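Local coordinates for Serine/threonine-protein kinase Tel1 (Chaetomium thermophilum, PDB 6SKY), which is a serine/threonine protein kinase that probably senses DNA damage and activates checkpoint signalling by phosphorylating substrates at serine- or threonine-glutamine sites, at residues 1459-1473 with 1514-1527. Sequence-based numbering, arbitrary orientation.
Sequences IKRGDEYLKRTPSFL and WFSKYLAAYDSPEF
Leu1473 and Tyr1522 meet in the tightly packed part of the contact: methyl CD2 of Leu1473 lies over one face of the tyrosine ring in a CH-pi contact, 3.8 Å from its centroid. The phenol OH, carried across by a side chain whose CG stands anti to the backbone N (chi1 179°), donates to the carbonyl O of Leu1466 at 2.7 Å, tilted 20° from the carbonyl plane. Pro1470 CB comes to the ring's edge and also meets Phe1527 CE1 at 3.5 Å; Phe1536 of helix 1530-1543 packs against both aromatic rings. Were Tyr1522 replaced by an alanine, the Leu1466 carbonyl would probably lose this donor and a gap would open beside Leu1473. One turn back, within helix 1502-1521, Tyr1518 is a knob in a hole formed by Ile1459, Asp1463, Leu1466 and Leu1473. Its OH donates to Asp1463 OD1, at a separation modelled as very short and so doubtful in detail, the carboxylate turned only 13° from the ring plane, while Ile1459 CG2 rests over one ring face and also meets Trp1514 CH2 at 3.7 Å. The solvent side is looser: Lys1460 skirts the indole, and Arg1468 NE stays 6.8 Å from Glu1526 OE1, too far to pair. This corner of the helical solenoid thus illustrates how tyrosines can join helices: their rings pack against apolar side chains, while their hydroxyls reach polar groups of the short helix 1463-1466, which links helices 1448-1461 and 1470-1487.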
# COMPACT_ATOMS: atom_id res chain seq x y z
N ILE A 1459 -34.68 13.95 72.07
CA ILE A 1459 -34.33 12.63 71.56
C ILE A 1459 -34.95 11.54 72.42
O ILE A 1459 -35.39 10.51 71.91
CB ILE A 1459 -32.80 12.47 71.46
CG1 ILE A 1459 -32.19 13.56 70.59
CG2 ILE A 1459 -32.46 11.12 70.87
CD1 ILE A 1459 -30.70 13.48 70.51
N LYS A 1460 -35.01 11.76 73.73
CA LYS A 1460 -35.55 10.75 74.63
C LYS A 1460 -37.06 10.61 74.46
O LYS A 1460 -37.58 9.50 74.44
CB LYS A 1460 -35.20 11.11 76.07
CG LYS A 1460 -35.02 9.92 76.98
CD LYS A 1460 -34.33 10.34 78.27
CE LYS A 1460 -33.91 9.14 79.09
NZ LYS A 1460 -33.19 9.53 80.33
N ARG A 1461 -37.76 11.74 74.31
CA ARG A 1461 -39.22 11.70 74.23
C ARG A 1461 -39.73 11.32 72.85
O ARG A 1461 -40.78 10.67 72.75
CB ARG A 1461 -39.80 13.05 74.64
CG ARG A 1461 -40.10 13.19 76.13
CD ARG A 1461 -41.24 12.28 76.56
NE ARG A 1461 -42.06 12.89 77.60
CZ ARG A 1461 -42.00 12.57 78.89
NH1 ARG A 1461 -42.79 13.19 79.76
NH2 ARG A 1461 -41.17 11.63 79.31
N GLY A 1462 -39.03 11.70 71.78
CA GLY A 1462 -39.50 11.41 70.45
C GLY A 1462 -38.99 10.09 69.90
O GLY A 1462 -38.86 9.93 68.69
N ASP A 1463 -38.68 9.16 70.80
CA ASP A 1463 -38.20 7.85 70.37
C ASP A 1463 -39.21 7.15 69.47
O ASP A 1463 -38.82 6.50 68.50
CB ASP A 1463 -37.89 6.98 71.59
CG ASP A 1463 -36.46 7.12 72.04
OD1 ASP A 1463 -35.69 7.81 71.34
OD2 ASP A 1463 -36.10 6.53 73.09
N GLU A 1464 -40.50 7.27 69.78
CA GLU A 1464 -41.50 6.58 68.99
C GLU A 1464 -41.54 7.10 67.56
O GLU A 1464 -41.91 6.36 66.64
CB GLU A 1464 -42.88 6.73 69.64
CG GLU A 1464 -43.01 5.98 70.95
CD GLU A 1464 -44.39 6.10 71.55
OE1 GLU A 1464 -45.17 6.96 71.08
OE2 GLU A 1464 -44.70 5.34 72.50
N TYR A 1465 -41.15 8.35 67.34
CA TYR A 1465 -41.11 8.90 65.99
C TYR A 1465 -39.79 8.59 65.30
O TYR A 1465 -39.79 8.15 64.15
CB TYR A 1465 -41.35 10.41 66.03
CG TYR A 1465 -41.18 11.06 64.68
CD1 TYR A 1465 -42.17 10.96 63.72
CD2 TYR A 1465 -40.04 11.77 64.37
CE1 TYR A 1465 -42.02 11.54 62.48
CE2 TYR A 1465 -39.88 12.35 63.14
CZ TYR A 1465 -40.87 12.24 62.20
OH TYR A 1465 -40.72 12.82 60.97
N LEU A 1466 -38.67 8.80 65.99
CA LEU A 1466 -37.36 8.61 65.39
C LEU A 1466 -37.17 7.21 64.83
O LEU A 1466 -36.27 7.00 64.01
CB LEU A 1466 -36.27 8.91 66.41
CG LEU A 1466 -36.17 10.38 66.79
CD1 LEU A 1466 -35.03 10.60 67.76
CD2 LEU A 1466 -35.98 11.22 65.56
N LYS A 1467 -37.98 6.25 65.25
CA LYS A 1467 -37.92 4.91 64.68
C LYS A 1467 -38.69 4.79 63.38
O LYS A 1467 -38.56 3.77 62.69
CB LYS A 1467 -38.42 3.89 65.70
CG LYS A 1467 -37.64 3.92 66.99
CD LYS A 1467 -38.43 3.35 68.15
CE LYS A 1467 -37.73 3.63 69.47
NZ LYS A 1467 -38.58 3.29 70.64
N ARG A 1468 -39.50 5.79 63.03
CA ARG A 1468 -40.17 5.82 61.74
C ARG A 1468 -39.41 6.63 60.71
O ARG A 1468 -39.81 6.63 59.54
CB ARG A 1468 -41.58 6.39 61.89
CG ARG A 1468 -42.42 5.75 62.97
CD ARG A 1468 -43.64 6.60 63.26
NE ARG A 1468 -44.33 6.16 64.47
CZ ARG A 1468 -45.33 6.83 65.04
NH1 ARG A 1468 -45.90 6.37 66.13
NH2 ARG A 1468 -45.74 7.98 64.51
N THR A 1469 -38.35 7.32 61.11
CA THR A 1469 -37.58 8.19 60.22
C THR A 1469 -36.10 7.94 60.45
O THR A 1469 -35.40 8.79 61.01
CB THR A 1469 -37.94 9.65 60.45
OG1 THR A 1469 -39.35 9.76 60.71
CG2 THR A 1469 -37.61 10.48 59.22
N PRO A 1470 -35.59 6.78 60.04
CA PRO A 1470 -34.17 6.50 60.23
C PRO A 1470 -33.28 7.32 59.33
O PRO A 1470 -32.11 7.54 59.67
CB PRO A 1470 -34.06 5.01 59.92
CG PRO A 1470 -35.13 4.78 58.93
CD PRO A 1470 -36.26 5.69 59.31
N SER A 1471 -33.78 7.77 58.18
CA SER A 1471 -32.97 8.57 57.27
C SER A 1471 -32.68 9.94 57.86
O SER A 1471 -31.61 10.50 57.59
CB SER A 1471 -33.68 8.70 55.93
OG SER A 1471 -34.05 7.43 55.44
N PHE A 1472 -33.60 10.51 58.63
CA PHE A 1472 -33.31 11.75 59.33
C PHE A 1472 -32.32 11.52 60.45
O PHE A 1472 -31.40 12.33 60.65
CB PHE A 1472 -34.60 12.37 59.89
CG PHE A 1472 -34.35 13.40 60.94
CD1 PHE A 1472 -34.07 14.71 60.59
CD2 PHE A 1472 -34.40 13.07 62.28
CE1 PHE A 1472 -33.84 15.66 61.56
CE2 PHE A 1472 -34.17 14.02 63.24
CZ PHE A 1472 -33.89 15.31 62.88
N LEU A 1473 -32.50 10.44 61.21
CA LEU A 1473 -31.65 10.21 62.37
C LEU A 1473 -30.23 9.88 61.97
O LEU A 1473 -29.30 10.25 62.68
CB LEU A 1473 -32.24 9.09 63.23
CG LEU A 1473 -31.50 8.87 64.54
CD1 LEU A 1473 -31.39 10.16 65.31
CD2 LEU A 1473 -32.22 7.84 65.36
N TRP A 1514 -24.02 9.04 76.08
CA TRP A 1514 -25.42 8.63 76.08
C TRP A 1514 -25.95 8.48 74.66
O TRP A 1514 -26.66 7.52 74.35
CB TRP A 1514 -26.27 9.64 76.85
CG TRP A 1514 -27.73 9.38 76.69
CD1 TRP A 1514 -28.50 8.54 77.43
CD2 TRP A 1514 -28.60 9.94 75.70
NE1 TRP A 1514 -29.79 8.55 76.98
CE2 TRP A 1514 -29.88 9.40 75.91
CE3 TRP A 1514 -28.42 10.86 74.66
CZ2 TRP A 1514 -30.98 9.75 75.13
CZ3 TRP A 1514 -29.51 11.20 73.88
CH2 TRP A 1514 -30.77 10.64 74.12
N PHE A 1515 -25.60 9.42 73.78
CA PHE A 1515 -26.09 9.40 72.41
C PHE A 1515 -25.53 8.22 71.65
O PHE A 1515 -26.25 7.57 70.89
CB PHE A 1515 -25.74 10.71 71.72
CG PHE A 1515 -26.50 10.95 70.45
CD1 PHE A 1515 -27.69 10.30 70.21
CD2 PHE A 1515 -26.03 11.83 69.50
CE1 PHE A 1515 -28.39 10.51 69.05
CE2 PHE A 1515 -26.72 12.05 68.34
CZ PHE A 1515 -27.91 11.39 68.11
N SER A 1516 -24.24 7.92 71.84
CA SER A 1516 -23.67 6.77 71.16
C SER A 1516 -24.29 5.47 71.66
O SER A 1516 -24.55 4.56 70.86
CB SER A 1516 -22.16 6.75 71.35
OG SER A 1516 -21.82 7.11 72.67
N LYS A 1517 -24.55 5.37 72.96
CA LYS A 1517 -25.25 4.20 73.48
C LYS A 1517 -26.64 4.08 72.87
O LYS A 1517 -27.06 2.99 72.46
CB LYS A 1517 -25.35 4.27 75.00
CG LYS A 1517 -24.02 4.19 75.71
CD LYS A 1517 -24.22 4.28 77.22
CE LYS A 1517 -22.89 4.21 77.95
NZ LYS A 1517 -23.08 4.33 79.42
N TYR A 1518 -27.37 5.19 72.79
CA TYR A 1518 -28.70 5.19 72.20
C TYR A 1518 -28.65 4.71 70.75
O TYR A 1518 -29.47 3.89 70.33
CB TYR A 1518 -29.31 6.59 72.28
CG TYR A 1518 -30.62 6.71 71.56
CD1 TYR A 1518 -30.69 7.21 70.28
CD2 TYR A 1518 -31.79 6.30 72.17
CE1 TYR A 1518 -31.89 7.31 69.62
CE2 TYR A 1518 -33.00 6.39 71.52
CZ TYR A 1518 -33.04 6.90 70.24
OH TYR A 1518 -34.25 6.99 69.60
N LEU A 1519 -27.69 5.22 69.98
CA LEU A 1519 -27.59 4.84 68.58
C LEU A 1519 -27.20 3.38 68.42
O LEU A 1519 -27.70 2.69 67.53
CB LEU A 1519 -26.58 5.74 67.87
CG LEU A 1519 -27.04 7.18 67.69
CD1 LEU A 1519 -25.89 8.02 67.21
CD2 LEU A 1519 -28.18 7.22 66.71
N ALA A 1520 -26.30 2.89 69.28
CA ALA A 1520 -25.96 1.47 69.25
C ALA A 1520 -27.18 0.63 69.55
O ALA A 1520 -27.35 -0.46 68.99
CB ALA A 1520 -24.84 1.18 70.25
N ALA A 1521 -28.06 1.11 70.43
CA ALA A 1521 -29.28 0.41 70.77
C ALA A 1521 -30.42 0.71 69.80
O ALA A 1521 -31.49 0.11 69.93
CB ALA A 1521 -29.71 0.76 72.19
N TYR A 1522 -30.23 1.62 68.85
CA TYR A 1522 -31.29 1.97 67.91
C TYR A 1522 -31.54 0.83 66.93
O TYR A 1522 -30.62 0.15 66.50
CB TYR A 1522 -30.92 3.24 67.15
CG TYR A 1522 -31.95 3.67 66.13
CD1 TYR A 1522 -33.00 4.50 66.49
CD2 TYR A 1522 -31.87 3.26 64.81
CE1 TYR A 1522 -33.94 4.89 65.57
CE2 TYR A 1522 -32.81 3.65 63.89
CZ TYR A 1522 -33.84 4.46 64.27
OH TYR A 1522 -34.78 4.85 63.36
N ASP A 1523 -32.81 0.65 66.58
CA ASP A 1523 -33.20 -0.34 65.58
C ASP A 1523 -34.61 0.00 65.13
O ASP A 1523 -35.48 0.25 65.97
CB ASP A 1523 -33.14 -1.76 66.13
CG ASP A 1523 -33.38 -2.81 65.06
OD1 ASP A 1523 -33.49 -2.45 63.88
OD2 ASP A 1523 -33.45 -4.01 65.41
N SER A 1524 -34.83 0.00 63.83
CA SER A 1524 -36.09 0.48 63.29
C SER A 1524 -36.63 -0.48 62.24
O SER A 1524 -35.86 -1.09 61.50
CB SER A 1524 -35.93 1.87 62.66
OG SER A 1524 -37.08 2.25 61.94
N PRO A 1525 -37.95 -0.63 62.16
CA PRO A 1525 -38.54 -1.39 61.05
C PRO A 1525 -38.54 -0.63 59.74
O PRO A 1525 -38.78 -1.24 58.69
CB PRO A 1525 -39.97 -1.65 61.53
CG PRO A 1525 -40.27 -0.48 62.41
CD PRO A 1525 -38.98 -0.16 63.11
N GLU A 1526 -38.28 0.67 59.77
CA GLU A 1526 -38.36 1.50 58.57
C GLU A 1526 -37.14 1.36 57.68
O GLU A 1526 -37.12 1.95 56.59
CB GLU A 1526 -38.54 2.96 58.97
CG GLU A 1526 -39.56 3.71 58.15
CD GLU A 1526 -40.98 3.40 58.55
OE1 GLU A 1526 -41.17 2.67 59.55
OE2 GLU A 1526 -41.91 3.88 57.87
N PHE A 1527 -36.12 0.62 58.11
CA PHE A 1527 -34.98 0.36 57.25
C PHE A 1527 -35.43 -0.36 55.99
O PHE A 1527 -36.10 -1.39 56.06
CB PHE A 1527 -33.94 -0.48 57.99
CG PHE A 1527 -33.09 0.31 58.94
CD1 PHE A 1527 -32.70 1.59 58.63
CD2 PHE A 1527 -32.70 -0.24 60.14
CE1 PHE A 1527 -31.92 2.31 59.50
CE2 PHE A 1527 -31.92 0.48 61.02
CZ PHE A 1527 -31.53 1.75 60.70